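PDB 6KYY: pyridine nucleotide-disulphide oxidoreductase dimerisation region from Escherichia coli BL21, which probably serves as an FAD-dependent flavoprotein disulfide reductase in resistance to reactive chlorine species. Local coordinates for residues V364-V369 / R382-A387; M378-G383 / L402-H407. All blocks are in the same frame, centred on the assembly; numbering follows the deposited sequence.

How the contacts relate
Contacts 1 and 2 belong to the dimerisation domain, and their centres lie about 11 Å apart. They share Arg-382 and Gly-383, where the loop of contact 2 runs into the strand of contact 1. A probable hydrogen bond from Val-384 N to Leu-402 O, 2.9 Å, joins them directly, and Leu-385 CD2 packs 3.5 Å from Cys-403 SG. Contact 1 lies away from the annotated sites. Contact 2 comes nearer: the side chain of Met-378 is about 12 Å from that of His-433, the probable proton acceptor, and about 13 Å from a bound FAD. The side chain of Arg-382, shared by both contacts, is about 6 Å from a bound copper ion.

Contact 1 of 2, residues V364-V369 / R382-A387; sequences VVTLPV and RGVLKA
Leu-367 and Leu-385 grip each other through their backbones in an antiparallel hydrogen-bonded pair. Leu-367 N donates to Leu-385 O at 2.8 Å, almost straight at the hydrogen (175°). Leu-385 N returns a bond of 2.8 Å to Leu-367 O. A second pair of hydrogen bonds links Val-365 and Ala-387. It is longer: 3.2 Å from Val-365 N to Ala-387 O, and 3.3 Å from Ala-387 N to Val-365 O. Between the two lies the non-hydrogen-bonded pair of Thr-366 and Lys-386. Here the Lys-386 CA hydrogen points to Val-365 O and that of Thr-366 CA to Leu-385 O. Pro-368 has no amide hydrogen and sits in a non-hydrogen-bonded pair with Val-384. Past it, a weak hydrogen bond runs from Val-369 N to Gly-383 O.

The strands are neighbours in the five-stranded antiparallel sheet of the dimerisation domain. Within this chain, strand 362-368 is one of the two edge strands of that sheet, and helix 373-377 lies in the connection to strand 384-390.

Side chains add contacts on both faces. Thr-366 CG2, anti to its backbone N, meets Val-384 CG2 at 3.9 Å. On the same face the Lys-386 chain bends at chi3 (-70°), and its CE lies 3.8 Å from Val-364 CG1. On the other face Leu-367 CB lies 4.3 Å from Leu-385 CB. At the end of the pair the Val-369 side chain turns toward the other segment, CG1 against Arg-382 O and CG2 beside Val-384 N; CG2 also lies 4.2 Å from Leu-385 CD2.

Helix 206-218 covers the face of Val-384 and Lys-386 through Ile-208, and Lys-386 NZ forms salt bridges with Glu-352 and Asp-207. Leu-443 of helix 439-443 packs on Val-365 and Leu-367 from the other face.

Contact 2 of 2, residues M378-G383 / L402-H407; sequences MNDTRG and LCVDSH
Val-404 meets Met-378 and Asp-380 with its two methyl groups. Its CB is 4.1 Å from Met-378 CE. From there CG1, anti to the carbonyl carbon (chi1 -82°), lies 3.7 Å from Asp-380 CB and 3.6 Å from Asp-380 OD1. The other branch, CG2, touches Met-378 CE at 3.7 Å. The Met-378 and Val-404 side chains run alongside one another, pointing opposite ways. Met-378 CE also lies 3.7 Å from Asp-405 OD2.

The Asp-380 carboxylate is held from within its own loop. Arg-382 grips it side-on, NE to OD2 at 3.0 Å and NH2 to OD1 at 3.2 Å. This salt bridge probably steadies the carboxylate beside Val-404. Further along, the backbones draw close, and Gly-383 CA makes a CA-H...O contact with Leu-402 O.

Val-404 and Asp-405 are the central residues of a type II turn. Asp-405 takes the N-cap position, but its side chain makes no capping bond. The turn carries the chain from strand 396-402 into helix 406-418, whose His-407 O is hydrogen-bonded to Thr-432 OG1 of the second subunit. Facing the turn, segment 378-383 connects helix 373-377 to strand 384-390.

Contact 1 of 2, residues V364-V369 / R382-A387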
ATOM      1  N   VAL B 364      13.020  15.729 -14.917  1.00 16.94           N
ATOM      2  CA  VAL B 364      12.480  15.585 -13.569  1.00 14.63           C
ATOM      3  C   VAL B 364      11.012  15.984 -13.609  1.00 15.85           C
ATOM      4  O   VAL B 364      10.682  17.152 -13.848  1.00 37.82           O
ATOM      5  CB  VAL B 364      13.257  16.427 -12.550  1.00 14.63           C
ATOM      6  CG1 VAL B 364      12.700  16.210 -11.151  1.00 18.64           C
ATOM      7  CG2 VAL B 364      14.739  16.084 -12.599  1.00 25.80           C
ATOM      8  N   VAL B 365      10.130  15.016 -13.371  1.00 23.59           N
ATOM      9  CA  VAL B 365       8.690  15.247 -13.353  1.00 29.38           C
ATOM     10  C   VAL B 365       8.228  15.361 -11.909  1.00 35.39           C
ATOM     11  O   VAL B 365       8.747  14.676 -11.018  1.00 33.59           O
ATOM     12  CB  VAL B 365       7.935  14.129 -14.095  1.00 23.47           C
ATOM     13  CG1 VAL B 365       8.251  14.187 -15.579  1.00 24.04           C
ATOM     14  CG2 VAL B 365       8.292  12.766 -13.522  1.00 21.76           C
ATOM     15  N   THR B 366       7.252  16.235 -11.674  1.00 36.17           N
ATOM     16  CA  THR B 366       6.756  16.525 -10.335  1.00 23.16           C
ATOM     17  C   THR B 366       5.237  16.482 -10.346  1.00 26.73           C
ATOM     18  O   THR B 366       4.604  17.086 -11.217  1.00 35.72           O
ATOM     19  CB  THR B 366       7.241  17.900  -9.855  1.00 35.93           C
ATOM     20  OG1 THR B 366       8.579  18.125 -10.317  1.00 39.34           O
ATOM     21  CG2 THR B 366       7.212  17.979  -8.338  1.00 29.69           C
ATOM     22  N   LEU B 367       4.657  15.771  -9.387  1.00 14.36           N
ATOM     23  CA  LEU B 367       3.204  15.683  -9.248  1.00 16.10           C
ATOM     24  C   LEU B 367       2.816  15.929  -7.798  1.00 17.99           C
ATOM     25  O   LEU B 367       3.163  15.110  -6.921  1.00 24.43           O
ATOM     26  CB  LEU B 367       2.680  14.328  -9.713  1.00 15.07           C
ATOM     27  CG  LEU B 367       1.163  14.174  -9.565  1.00 32.20           C
ATOM     28  CD1 LEU B 367       0.437  15.259 -10.350  1.00 16.05           C
ATOM     29  CD2 LEU B 367       0.701  12.793  -9.998  1.00 19.99           C
ATOM     30  N   PRO B 368       2.111  17.018  -7.499  1.00 16.47           N
ATOM     31  CA  PRO B 368       1.625  17.220  -6.130  1.00 20.32           C
ATOM     32  C   PRO B 368       0.624  16.141  -5.747  1.00 18.46           C
ATOM     33  O   PRO B 368      -0.153  15.660  -6.575  1.00 26.38           O
ATOM     34  CB  PRO B 368       0.967  18.604  -6.184  1.00  9.26           C
ATOM     35  CG  PRO B 368       0.646  18.821  -7.629  1.00 13.42           C
ATOM     36  CD  PRO B 368       1.715  18.110  -8.402  1.00 11.18           C
ATOM     37  N   VAL B 369       0.659  15.754  -4.470  1.00 28.92           N
ATOM     38  CA  VAL B 369      -0.232  14.703  -3.992  1.00 17.79           C
ATOM     39  C   VAL B 369      -1.678  15.187  -3.988  1.00 19.18           C
ATOM     40  O   VAL B 369      -2.610  14.387  -4.144  1.00 12.24           O
ATOM     41  CB  VAL B 369       0.238  14.218  -2.606  1.00 16.33           C
ATOM     42  CG1 VAL B 369      -0.888  13.557  -1.833  1.00 15.10           C
ATOM     43  CG2 VAL B 369       1.404  13.253  -2.764  1.00 17.69           C
ATOM     44  N   ARG B 382      -1.338  15.576   1.709  1.00 20.72           N
ATOM     45  CA  ARG B 382      -0.020  16.167   1.882  1.00 27.78           C
ATOM     46  C   ARG B 382       1.036  15.354   1.139  1.00 15.18           C
ATOM     47  O   ARG B 382       0.863  14.165   0.862  1.00 15.07           O
ATOM     48  CB  ARG B 382       0.346  16.255   3.364  1.00  7.86           C
ATOM     49  CG  ARG B 382      -0.200  17.475   4.076  1.00  8.48           C
ATOM     50  CD  ARG B 382       0.022  17.360   5.572  1.00 13.12           C
ATOM     51  NE  ARG B 382      -0.218  16.002   6.050  1.00  8.40           N
ATOM     52  CZ  ARG B 382      -0.303  15.664   7.334  1.00 19.42           C
ATOM     53  NH1 ARG B 382      -0.167  16.589   8.274  1.00 14.96           N
ATOM     54  NH2 ARG B 382      -0.522  14.402   7.676  1.00 11.61           N
ATOM     55  N   GLY B 383       2.141  16.013   0.823  1.00 16.75           N
ATOM     56  CA  GLY B 383       3.269  15.370   0.184  1.00 14.15           C
ATOM     57  C   GLY B 383       3.375  15.732  -1.286  1.00 12.40           C
ATOM     58  O   GLY B 383       2.694  16.626  -1.795  1.00 20.20           O
ATOM     59  N   VAL B 384       4.253  15.004  -1.975  1.00 20.50           N
ATOM     60  CA  VAL B 384       4.544  15.265  -3.380  1.00 23.05           C
ATOM     61  C   VAL B 384       5.156  14.007  -3.977  1.00 14.13           C
ATOM     62  O   VAL B 384       5.707  13.167  -3.263  1.00 13.56           O
ATOM     63  CB  VAL B 384       5.485  16.488  -3.536  1.00 14.69           C
ATOM     64  CG1 VAL B 384       6.907  16.127  -3.128  1.00  6.76           C
ATOM     65  CG2 VAL B 384       5.444  17.029  -4.960  1.00 17.60           C
ATOM     66  N   LEU B 385       5.043  13.868  -5.294  1.00 12.48           N
ATOM     67  CA  LEU B 385       5.698  12.806  -6.043  1.00 14.51           C
ATOM     68  C   LEU B 385       6.690  13.423  -7.017  1.00 26.28           C
ATOM     69  O   LEU B 385       6.411  14.460  -7.627  1.00 18.82           O
ATOM     70  CB  LEU B 385       4.686  11.952  -6.813  1.00 11.86           C
ATOM     71  CG  LEU B 385       3.575  11.271  -6.017  1.00 23.93           C
ATOM     72  CD1 LEU B 385       2.911  10.195  -6.861  1.00 22.39           C
ATOM     73  CD2 LEU B 385       4.126  10.683  -4.732  1.00 15.78           C
ATOM     74  N   LYS B 386       7.849  12.786  -7.158  1.00 12.66           N
ATOM     75  CA  LYS B 386       8.822  13.222  -8.146  1.00 14.50           C
ATOM     76  C   LYS B 386       9.735  12.054  -8.481  1.00 13.58           C
ATOM     77  O   LYS B 386      10.083  11.257  -7.607  1.00 12.22           O
ATOM     78  CB  LYS B 386       9.641  14.421  -7.650  1.00 16.47           C
ATOM     79  CG  LYS B 386      10.621  14.093  -6.541  1.00 17.48           C
ATOM     80  CD  LYS B 386      11.554  15.250  -6.252  1.00 25.83           C
ATOM     81  CE  LYS B 386      12.531  15.470  -7.389  1.00 14.74           C
ATOM     82  NZ  LYS B 386      13.467  16.585  -7.083  1.00 32.09           N
ATOM     83  N   ALA B 387      10.097  11.950  -9.757  1.00 13.98           N
ATOM     84  CA  ALA B 387      11.033  10.942 -10.221  1.00 29.39           C
ATOM     85  C   ALA B 387      11.902  11.553 -11.309  1.00 33.30           C
ATOM     86  O   ALA B 387      11.631  12.648 -11.810  1.00 19.48           O
ATOM     87  CB  ALA B 387      10.314   9.690 -10.732  1.00 12.31           C
TER

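Contact 2 of 2, residues M378-G383 / L402-H407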
ATOM      1  N   MET B 378      -8.518   9.433   1.565  1.00 19.97           N
ATOM      2  CA  MET B 378      -7.980   9.053   2.865  1.00 16.99           C
ATOM      3  C   MET B 378      -7.729  10.246   3.780  1.00 20.81           C
ATOM      4  O   MET B 378      -7.121  10.077   4.843  1.00 21.63           O
ATOM      5  CB  MET B 378      -6.691   8.251   2.682  1.00  7.72           C
ATOM      6  CG  MET B 378      -6.863   7.011   1.823  1.00 18.76           C
ATOM      7  SD  MET B 378      -5.578   5.782   2.107  1.00 21.64           S
ATOM      8  CE  MET B 378      -4.393   6.242   0.848  1.00 18.74           C
ATOM      9  N   ASN B 379      -8.174  11.445   3.394  1.00 21.97           N
ATOM     10  CA  ASN B 379      -8.029  12.656   4.211  1.00 29.71           C
ATOM     11  C   ASN B 379      -6.566  12.945   4.550  1.00 22.33           C
ATOM     12  O   ASN B 379      -6.223  13.230   5.698  1.00 33.58           O
ATOM     13  CB  ASN B 379      -8.873  12.566   5.489  1.00 17.32           C
ATOM     14  CG  ASN B 379      -9.082  13.920   6.150  1.00 24.02           C
ATOM     15  OD1 ASN B 379      -8.732  14.957   5.587  1.00 30.49           O
ATOM     16  ND2 ASN B 379      -9.655  13.914   7.348  1.00 14.84           N
ATOM     17  N   ASP B 380      -5.684  12.872   3.539  1.00 18.96           N
ATOM     18  CA  ASP B 380      -4.270  13.225   3.733  1.00 17.70           C
ATOM     19  C   ASP B 380      -3.675  13.530   2.353  1.00 19.48           C
ATOM     20  O   ASP B 380      -2.967  12.722   1.745  1.00 36.98           O
ATOM     21  CB  ASP B 380      -3.478  12.134   4.452  1.00 12.60           C
ATOM     22  CG  ASP B 380      -2.216  12.675   5.114  1.00 16.64           C
ATOM     23  OD1 ASP B 380      -1.573  11.951   5.908  1.00 21.37           O
ATOM     24  OD2 ASP B 380      -1.870  13.839   4.836  1.00 14.35           O
ATOM     25  N   THR B 381      -3.980  14.725   1.853  1.00 15.61           N
ATOM     26  CA  THR B 381      -3.469  15.185   0.568  1.00 13.19           C
ATOM     27  C   THR B 381      -2.136  15.909   0.697  1.00 17.10           C
ATOM     28  O   THR B 381      -1.831  16.785  -0.120  1.00 37.88           O
ATOM     29  CB  THR B 381      -4.501  16.087  -0.115  1.00 25.05           C
ATOM     30  OG1 THR B 381      -4.314  17.441   0.314  1.00 17.29           O
ATOM     31  CG2 THR B 381      -5.919  15.638   0.230  1.00 15.43           C
ATOM     32  N   ARG B 382      -1.338  15.576   1.709  1.00 20.72           N
ATOM     33  CA  ARG B 382      -0.020  16.167   1.882  1.00 27.78           C
ATOM     34  C   ARG B 382       1.036  15.354   1.139  1.00 15.18           C
ATOM     35  O   ARG B 382       0.863  14.165   0.862  1.00 15.07           O
ATOM     36  CB  ARG B 382       0.346  16.255   3.364  1.00  7.86           C
ATOM     37  CG  ARG B 382      -0.200  17.475   4.076  1.00  8.48           C
ATOM     38  CD  ARG B 382       0.022  17.360   5.572  1.00 13.12           C
ATOM     39  NE  ARG B 382      -0.218  16.002   6.050  1.00  8.40           N
ATOM     40  CZ  ARG B 382      -0.303  15.664   7.334  1.00 19.42           C
ATOM     41  NH1 ARG B 382      -0.167  16.589   8.274  1.00 14.96           N
ATOM     42  NH2 ARG B 382      -0.522  14.402   7.676  1.00 11.61           N
ATOM     43  N   GLY B 383       2.141  16.013   0.823  1.00 16.75           N
ATOM     44  CA  GLY B 383       3.269  15.370   0.184  1.00 14.15           C
ATOM     45  C   GLY B 383       3.375  15.732  -1.286  1.00 12.40           C
ATOM     46  O   GLY B 383       2.694  16.626  -1.795  1.00 20.20           O
ATOM     47  N   LEU B 402       6.618  10.867  -1.534  1.00 21.12           N
ATOM     48  CA  LEU B 402       6.186  11.434  -0.259  1.00 11.03           C
ATOM     49  C   LEU B 402       4.663  11.459  -0.281  1.00 23.99           C
ATOM     50  O   LEU B 402       4.043  12.456  -0.654  1.00 20.74           O
ATOM     51  CB  LEU B 402       6.779  12.823  -0.061  1.00  7.29           C
ATOM     52  CG  LEU B 402       6.533  13.501   1.286  1.00 11.59           C
ATOM     53  CD1 LEU B 402       6.885  12.572   2.434  1.00 12.60           C
ATOM     54  CD2 LEU B 402       7.320  14.799   1.385  1.00 10.28           C
ATOM     55  N   CYS B 403       4.057  10.345   0.114  1.00 15.35           N
ATOM     56  CA  CYS B 403       2.613  10.201   0.041  1.00 23.83           C
ATOM     57  C   CYS B 403       2.163   9.183   1.077  1.00 31.63           C
ATOM     58  O   CYS B 403       2.974   8.479   1.683  1.00 24.72           O
ATOM     59  CB  CYS B 403       2.177   9.763  -1.357  1.00 11.51           C
ATOM     60  SG  CYS B 403       3.260   8.518  -2.065  1.00 32.89           S
ATOM     61  N   VAL B 404       0.848   9.118   1.279  1.00 29.54           N
ATOM     62  CA  VAL B 404       0.278   8.033   2.060  1.00 21.85           C
ATOM     63  C   VAL B 404       0.460   6.730   1.293  1.00 33.43           C
ATOM     64  O   VAL B 404       0.331   6.689   0.061  1.00 39.77           O
ATOM     65  CB  VAL B 404      -1.205   8.305   2.364  1.00 14.61           C
ATOM     66  CG1 VAL B 404      -1.335   9.227   3.566  1.00 11.22           C
ATOM     67  CG2 VAL B 404      -1.891   8.908   1.150  1.00 15.98           C
ATOM     68  N   ASP B 405       0.784   5.660   2.022  1.00 36.48           N
ATOM     69  CA  ASP B 405       1.065   4.348   1.435  1.00 24.70           C
ATOM     70  C   ASP B 405       2.264   4.393   0.491  1.00 33.14           C
ATOM     71  O   ASP B 405       2.348   3.617  -0.464  1.00 23.90           O
ATOM     72  CB  ASP B 405      -0.161   3.780   0.714  1.00 14.42           C
ATOM     73  CG  ASP B 405      -1.114   3.079   1.657  1.00 21.08           C
ATOM     74  OD1 ASP B 405      -0.635   2.378   2.571  1.00 23.59           O
ATOM     75  OD2 ASP B 405      -2.342   3.233   1.487  1.00 19.83           O
ATOM     76  N   SER B 406       3.210   5.298   0.755  1.00 21.93           N
ATOM     77  CA  SER B 406       4.418   5.353  -0.060  1.00 27.24           C
ATOM     78  C   SER B 406       5.264   4.097   0.106  1.00 20.25           C
ATOM     79  O   SER B 406       5.972   3.699  -0.826  1.00 14.52           O
ATOM     80  CB  SER B 406       5.239   6.589   0.304  1.00 15.13           C
ATOM     81  OG  SER B 406       5.432   6.671   1.703  1.00 28.59           O
ATOM     82  N   HIS B 407       5.203   3.462   1.278  1.00 12.90           N
ATOM     83  CA  HIS B 407       6.016   2.290   1.574  1.00 15.91           C
ATOM     84  C   HIS B 407       5.646   1.073   0.736  1.00 23.26           C
ATOM     85  O   HIS B 407       6.423   0.113   0.698  1.00 20.68           O
ATOM     86  CB  HIS B 407       5.903   1.942   3.060  1.00 18.14           C
ATOM     87  CG  HIS B 407       4.493   1.775   3.534  1.00 19.46           C
ATOM     88  ND1 HIS B 407       3.596   2.821   3.584  1.00 11.47           N
ATOM     89  CD2 HIS B 407       3.825   0.684   3.977  1.00 24.45           C
ATOM     90  CE1 HIS B 407       2.436   2.381   4.037  1.00 17.33           C
ATOM     91  NE2 HIS B 407       2.548   1.089   4.285  1.00 26.85           N
TER